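Local coordinates for putative branched-chain amino acid aminotransferase IlvE (Streptococcus mutans, PDB 4DQN), which probably transfers the amino group of isoleucine, valine or leucine to 2-oxoglutarate, using pyridoxal 5'-phosphate as cofactor, at residues T168-Q173 / Q207-I212; S294-V299 / H306-E311. All coordinates share one frame; numbering follows the deposited sequence.

In the fold
Contacts 1 and 2 belong to one mixed sheet, and their centres are 11 Å apart. Strand 168-172 of contact 1 runs parallel to strand 292-301 of contact 2, so the neighbouring pair 168-172/292-301 is shared, with 207-212 along the far side of the first strand and 306-311 along the far side of the second. Thr168 O lies 2.9 Å from Gly297 N, a probable hydrogen bond, while Phe170 packs on Ile296 and Ile172 on Val299. Contact 1 is the nearer to the predicted cofactor site: the side chain of Asp210 is about 11 Å from that of Lys188, the predicted attachment lysine, with no cofactor attached here. Contact 2 lies away from that site.

Contact 1 of 2, residues T168-Q173 / Q207-I212; sequences TNFLIQ and QFSDVI
The Phe170 side chain lies against Ser209, Asp210 and Ile212 and is easiest to follow outward. Its CB lies 3.8 Å from Ile212 CD1 and as close to Asp210 O. With CG anti to the carbonyl carbon (chi1 -69°), the ring starts out beside its own backbone N. CD1 then passes Asp210 O, CE1 meets both Ser209 CB and Asp210 CB, and CZ ends near Ser209 CB. That serine carbon sits over one ring face, 4.1 Å from the centroid of Phe170, as a CH-pi contact.

A second CH-pi contact runs the other way: Leu171 CB stands over a face of the Phe208 ring, 4.0 Å from its centroid and offset toward the rim. Asn169 C lies at the edge of that ring. Between the backbones, Ser209 N binds Asn169 O at 3.0 Å, Leu171 N binds Asp210 O at 3.1 Å, and Ile212 N binds Leu171 O at 2.8 Å. Asp210 OD1 accepts from the next backbone N-H, that of Val211. Farther out, a water links Asn169 ND2 to Gln207 O, while Asn169 OD1 takes the N-H of Gly298.

Helix 190-205 ends in a Schellman motif with Gln207 as C-prime residue, and the chain then enters strand 211-214 parallel to 168-172: a beta-alpha-beta unit.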
loop_
_atom_site.group_PDB
_atom_site.type_symbol
_atom_site.label_atom_id
_atom_site.label_comp_id
_atom_site.label_asym_id
_atom_site.label_seq_id
_atom_site.Cartn_x
_atom_site.Cartn_y
_atom_site.Cartn_z
ATOM N N THR A 168 27.966 0.566 -6.895
ATOM C CA THR A 168 27.177 1.748 -7.241
ATOM C C THR A 168 26.947 2.560 -5.976
ATOM O O THR A 168 27.174 2.070 -4.864
ATOM C CB THR A 168 25.806 1.402 -7.884
ATOM O OG1 THR A 168 24.979 0.715 -6.935
ATOM C CG2 THR A 168 25.977 0.553 -9.139
ATOM N N ASN A 169 26.486 3.793 -6.146
ATOM C CA ASN A 169 26.341 4.709 -5.024
ATOM C C ASN A 169 24.887 4.855 -4.600
ATOM O O ASN A 169 23.979 4.779 -5.434
ATOM C CB ASN A 169 26.935 6.084 -5.379
ATOM C CG ASN A 169 28.396 6.001 -5.798
ATOM O OD1 ASN A 169 29.203 5.330 -5.152
ATOM N ND2 ASN A 169 28.740 6.675 -6.894
ATOM N N PHE A 170 24.675 5.080 -3.304
ATOM C CA PHE A 170 23.326 5.159 -2.748
ATOM C C PHE A 170 23.183 6.397 -1.895
ATOM O O PHE A 170 24.185 6.925 -1.396
ATOM C CB PHE A 170 23.027 3.921 -1.910
ATOM C CG PHE A 170 22.905 2.671 -2.728
ATOM C CD1 PHE A 170 21.665 2.261 -3.211
ATOM C CD2 PHE A 170 24.031 1.930 -3.047
ATOM C CE1 PHE A 170 21.548 1.116 -3.981
ATOM C CE2 PHE A 170 23.927 0.781 -3.813
ATOM C CZ PHE A 170 22.681 0.370 -4.278
ATOM N N LEU A 171 21.941 6.843 -1.721
ATOM C CA LEU A 171 21.640 8.096 -1.018
ATOM C C LEU A 171 20.799 7.857 0.242
ATOM O O LEU A 171 19.751 7.212 0.182
ATOM C CB LEU A 171 20.886 9.052 -1.959
ATOM C CG LEU A 171 20.254 10.303 -1.330
ATOM C CD1 LEU A 171 21.347 11.268 -0.885
ATOM C CD2 LEU A 171 19.279 10.993 -2.286
ATOM N N ILE A 172 21.252 8.364 1.385
ATOM C CA ILE A 172 20.379 8.419 2.566
ATOM C C ILE A 172 19.600 9.734 2.561
ATOM O O ILE A 172 20.203 10.804 2.643
ATOM C CB ILE A 172 21.182 8.306 3.865
ATOM C CG1 ILE A 172 21.928 6.970 3.898
ATOM C CG2 ILE A 172 20.255 8.430 5.067
ATOM C CD1 ILE A 172 22.864 6.807 5.087
ATOM N N GLN A 173 18.272 9.660 2.452
ATOM C CA GLN A 173 17.445 10.866 2.340
ATOM C C GLN A 173 16.373 10.832 3.421
ATOM O O GLN A 173 15.341 10.180 3.261
ATOM C CB GLN A 173 16.819 10.976 0.932
ATOM C CG GLN A 173 16.049 12.283 0.653
ATOM C CD GLN A 173 16.950 13.510 0.570
ATOM O OE1 GLN A 173 18.122 13.409 0.205
ATOM N NE2 GLN A 173 16.404 14.678 0.912
ATOM N N GLN A 207 21.524 10.936 -9.560
ATOM C CA GLN A 207 22.406 9.888 -10.070
ATOM C C GLN A 207 22.836 8.852 -9.031
ATOM O O GLN A 207 23.931 8.281 -9.119
ATOM C CB GLN A 207 23.610 10.492 -10.802
ATOM C CG GLN A 207 23.216 11.359 -11.993
ATOM C CD GLN A 207 24.424 11.853 -12.767
ATOM O OE1 GLN A 207 25.567 11.582 -12.395
ATOM N NE2 GLN A 207 24.177 12.583 -13.849
ATOM N N PHE A 208 21.964 8.594 -8.061
ATOM C CA PHE A 208 22.156 7.460 -7.168
ATOM C C PHE A 208 21.266 6.297 -7.608
ATOM O O PHE A 208 20.212 6.506 -8.219
ATOM C CB PHE A 208 21.864 7.856 -5.715
ATOM C CG PHE A 208 22.827 8.870 -5.161
ATOM C CD1 PHE A 208 24.074 8.474 -4.689
ATOM C CD2 PHE A 208 22.494 10.219 -5.123
ATOM C CE1 PHE A 208 24.969 9.398 -4.186
ATOM C CE2 PHE A 208 23.390 11.159 -4.616
ATOM C CZ PHE A 208 24.627 10.747 -4.151
ATOM N N SER A 209 21.694 5.078 -7.301
ATOM C CA SER A 209 20.938 3.879 -7.658
ATOM C C SER A 209 19.599 3.815 -6.943
ATOM O O SER A 209 18.570 3.509 -7.545
ATOM C CB SER A 209 21.746 2.631 -7.307
ATOM O OG SER A 209 22.918 2.564 -8.083
ATOM N N ASP A 210 19.625 4.101 -5.647
ATOM C CA ASP A 210 18.427 4.027 -4.825
ATOM C C ASP A 210 18.676 4.758 -3.511
ATOM O O ASP A 210 19.764 5.303 -3.282
ATOM C CB ASP A 210 18.058 2.564 -4.551
ATOM C CG ASP A 210 16.563 2.359 -4.363
ATOM O OD1 ASP A 210 15.858 3.325 -3.979
ATOM O OD2 ASP A 210 16.091 1.225 -4.588
ATOM N N VAL A 211 17.658 4.773 -2.661
ATOM C CA VAL A 211 17.755 5.374 -1.343
ATOM C C VAL A 211 18.052 4.287 -0.301
ATOM O O VAL A 211 17.553 3.158 -0.411
ATOM C CB VAL A 211 16.447 6.171 -1.009
ATOM C CG1 VAL A 211 16.115 6.132 0.470
ATOM C CG2 VAL A 211 16.563 7.613 -1.482
ATOM N N ILE A 212 18.913 4.600 0.669
ATOM C CA ILE A 212 19.031 3.781 1.877
ATOM C C ILE A 212 18.173 4.446 2.953
ATOM O O ILE A 212 18.366 5.618 3.276
ATOM C CB ILE A 212 20.494 3.645 2.345
ATOM C CG1 ILE A 212 21.288 2.792 1.353
ATOM C CG2 ILE A 212 20.581 3.005 3.712
ATOM C CD1 ILE A 212 22.772 2.701 1.694
HETATM O O HOH W 1 26.694 8.150 -8.117
#

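Contact 2 of 2, residues S294-V299 / H306-E311; sequences SPIGGV and HVFYSE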
loop_
_atom_site.group_PDB
_atom_site.type_symbol
_atom_site.label_atom_id
_atom_site.label_comp_id
_atom_site.label_asym_id
_atom_site.label_seq_id
_atom_site.Cartn_x
_atom_site.Cartn_y
_atom_site.Cartn_z
ATOM N N SER A 294 24.601 -6.337 -4.545
ATOM C CA SER A 294 24.977 -5.090 -5.195
ATOM C C SER A 294 25.997 -4.407 -4.301
ATOM O O SER A 294 25.629 -3.847 -3.272
ATOM C CB SER A 294 23.766 -4.170 -5.378
ATOM O OG SER A 294 22.744 -4.806 -6.126
ATOM N N PRO A 295 27.283 -4.461 -4.682
ATOM C CA PRO A 295 28.332 -3.821 -3.875
ATOM C C PRO A 295 28.094 -2.319 -3.763
ATOM O O PRO A 295 27.724 -1.669 -4.753
ATOM C CB PRO A 295 29.610 -4.083 -4.685
ATOM C CG PRO A 295 29.288 -5.304 -5.541
ATOM C CD PRO A 295 27.827 -5.118 -5.887
ATOM N N ILE A 296 28.276 -1.767 -2.569
ATOM C CA ILE A 296 28.106 -0.329 -2.404
ATOM C C ILE A 296 29.466 0.343 -2.515
ATOM O O ILE A 296 30.404 -0.016 -1.797
ATOM C CB ILE A 296 27.414 0.017 -1.057
ATOM C CG1 ILE A 296 25.961 -0.471 -1.080
ATOM C CG2 ILE A 296 27.473 1.516 -0.782
ATOM C CD1 ILE A 296 25.280 -0.515 0.288
ATOM N N GLY A 297 29.583 1.286 -3.445
ATOM C CA GLY A 297 30.790 2.079 -3.569
ATOM C C GLY A 297 30.776 3.105 -2.458
ATOM O O GLY A 297 31.506 2.986 -1.469
ATOM N N GLY A 298 29.907 4.099 -2.608
ATOM C CA GLY A 298 29.778 5.142 -1.611
ATOM C C GLY A 298 28.337 5.411 -1.227
ATOM O O GLY A 298 27.400 5.128 -1.987
ATOM N N VAL A 299 28.159 5.955 -0.031
ATOM C CA VAL A 299 26.845 6.365 0.438
ATOM C C VAL A 299 26.885 7.870 0.731
ATOM O O VAL A 299 27.781 8.342 1.437
ATOM C CB VAL A 299 26.424 5.579 1.699
ATOM C CG1 VAL A 299 25.159 6.171 2.288
ATOM C CG2 VAL A 299 26.183 4.110 1.347
ATOM N N HIS A 306 30.482 8.754 1.871
ATOM C CA HIS A 306 31.323 7.793 2.566
ATOM C C HIS A 306 31.630 6.585 1.688
ATOM O O HIS A 306 30.713 5.879 1.248
ATOM C CB HIS A 306 30.655 7.320 3.858
ATOM C CG HIS A 306 31.547 6.472 4.713
ATOM N ND1 HIS A 306 32.242 6.979 5.790
ATOM C CD2 HIS A 306 31.880 5.161 4.633
ATOM C CE1 HIS A 306 32.958 6.016 6.343
ATOM N NE2 HIS A 306 32.758 4.904 5.658
ATOM N N VAL A 307 32.916 6.348 1.440
ATOM C CA VAL A 307 33.338 5.223 0.610
ATOM C C VAL A 307 33.894 4.140 1.516
ATOM O O VAL A 307 34.833 4.377 2.275
ATOM C CB VAL A 307 34.385 5.648 -0.448
ATOM C CG1 VAL A 307 34.954 4.430 -1.165
ATOM C CG2 VAL A 307 33.755 6.578 -1.458
ATOM N N PHE A 308 33.289 2.959 1.464
ATOM C CA PHE A 308 33.727 1.856 2.312
ATOM C C PHE A 308 35.019 1.239 1.800
ATOM O O PHE A 308 36.015 1.163 2.519
ATOM C CB PHE A 308 32.634 0.786 2.403
ATOM C CG PHE A 308 31.344 1.300 2.970
ATOM C CD1 PHE A 308 31.135 1.308 4.342
ATOM C CD2 PHE A 308 30.348 1.787 2.134
ATOM C CE1 PHE A 308 29.955 1.786 4.872
ATOM C CE2 PHE A 308 29.159 2.276 2.653
ATOM C CZ PHE A 308 28.959 2.276 4.024
ATOM N N TYR A 309 34.997 0.797 0.548
ATOM C CA TYR A 309 36.119 0.061 -0.009
ATOM C C TYR A 309 36.677 0.782 -1.221
ATOM O O TYR A 309 37.846 1.169 -1.245
ATOM C CB TYR A 309 35.687 -1.361 -0.384
ATOM C CG TYR A 309 36.840 -2.198 -0.885
ATOM C CD1 TYR A 309 37.038 -2.393 -2.242
ATOM C CD2 TYR A 309 37.746 -2.755 -0.001
ATOM C CE1 TYR A 309 38.092 -3.136 -2.707
ATOM C CE2 TYR A 309 38.812 -3.509 -0.457
ATOM C CZ TYR A 309 38.975 -3.688 -1.814
ATOM O OH TYR A 309 40.020 -4.436 -2.294
ATOM N N SER A 310 35.826 0.969 -2.227
ATOM C CA SER A 310 36.218 1.645 -3.455
ATOM C C SER A 310 34.987 2.051 -4.245
ATOM O O SER A 310 33.926 1.436 -4.111
ATOM C CB SER A 310 37.088 0.731 -4.316
ATOM O OG SER A 310 37.273 1.313 -5.592
ATOM N N GLU A 311 35.125 3.077 -5.078
ATOM C CA GLU A 311 34.013 3.506 -5.912
ATOM C C GLU A 311 33.965 2.704 -7.194
ATOM O O GLU A 311 32.949 2.697 -7.892
ATOM C CB GLU A 311 34.131 4.990 -6.254
ATOM C CG GLU A 311 33.773 5.914 -5.118
ATOM C CD GLU A 311 33.881 7.368 -5.514
ATOM O OE1 GLU A 311 33.039 7.829 -6.312
ATOM O OE2 GLU A 311 34.814 8.041 -5.027
HETATM O O HOH W 2 33.005 0.891 -1.133
#
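The first torsions place the groups: Phe308 CG (chi1 -60°) and Val299 CG2 each stand anti to their own carbonyl carbon, beside the backbone N. Val299 CG2 lies at the edge of the phenyl ring, in its plane, 3.7 Å from Phe308 CE2. Ile296 completes the apolar patch by laying its CG2 3.9 Å from Phe308 CE2; its side chain runs beside that of Phe308 and points the same way. Over one face of this ring, offset toward the rim, stands CD2 of His306, from the same segment.

The backbone holds the strands at the Val299 end. Val299 and His306 form an antiparallel hydrogen-bonded pair: Val299 N gives to His306 O at 2.9 Å, and His306 N returns the bond to Val299 O at 2.8 Å, the latter almost straight (175°). Gly298 and Val307 follow as a non-hydrogen-bonded pair, their CA atoms 4.2 Å apart. Beyond Val307 the second segment leaves its strand, and Phe308 N makes a weak bond to Gly297 O, 3.4 Å long. A water 2.6 Å from Tyr309 N accepts that N-H and also lies within bonding distance of Gly297 O, linking the turn to the strand. Past this water the backbone comes back, so that Gly297 CA meets Ser310 O at 3.2 Å in a CA-H...O contact.

Strands 292-301 and 304-307 form a beta hairpin whose long arm is also paired with two other strands, parallel to 168-172 and antiparallel to 281-288. Phe308 reaches Phe281 and Ala284 on the latter, and Ser310 OG accepts from Thr312 N and Glu313 N as the chain heads for helix 316-329.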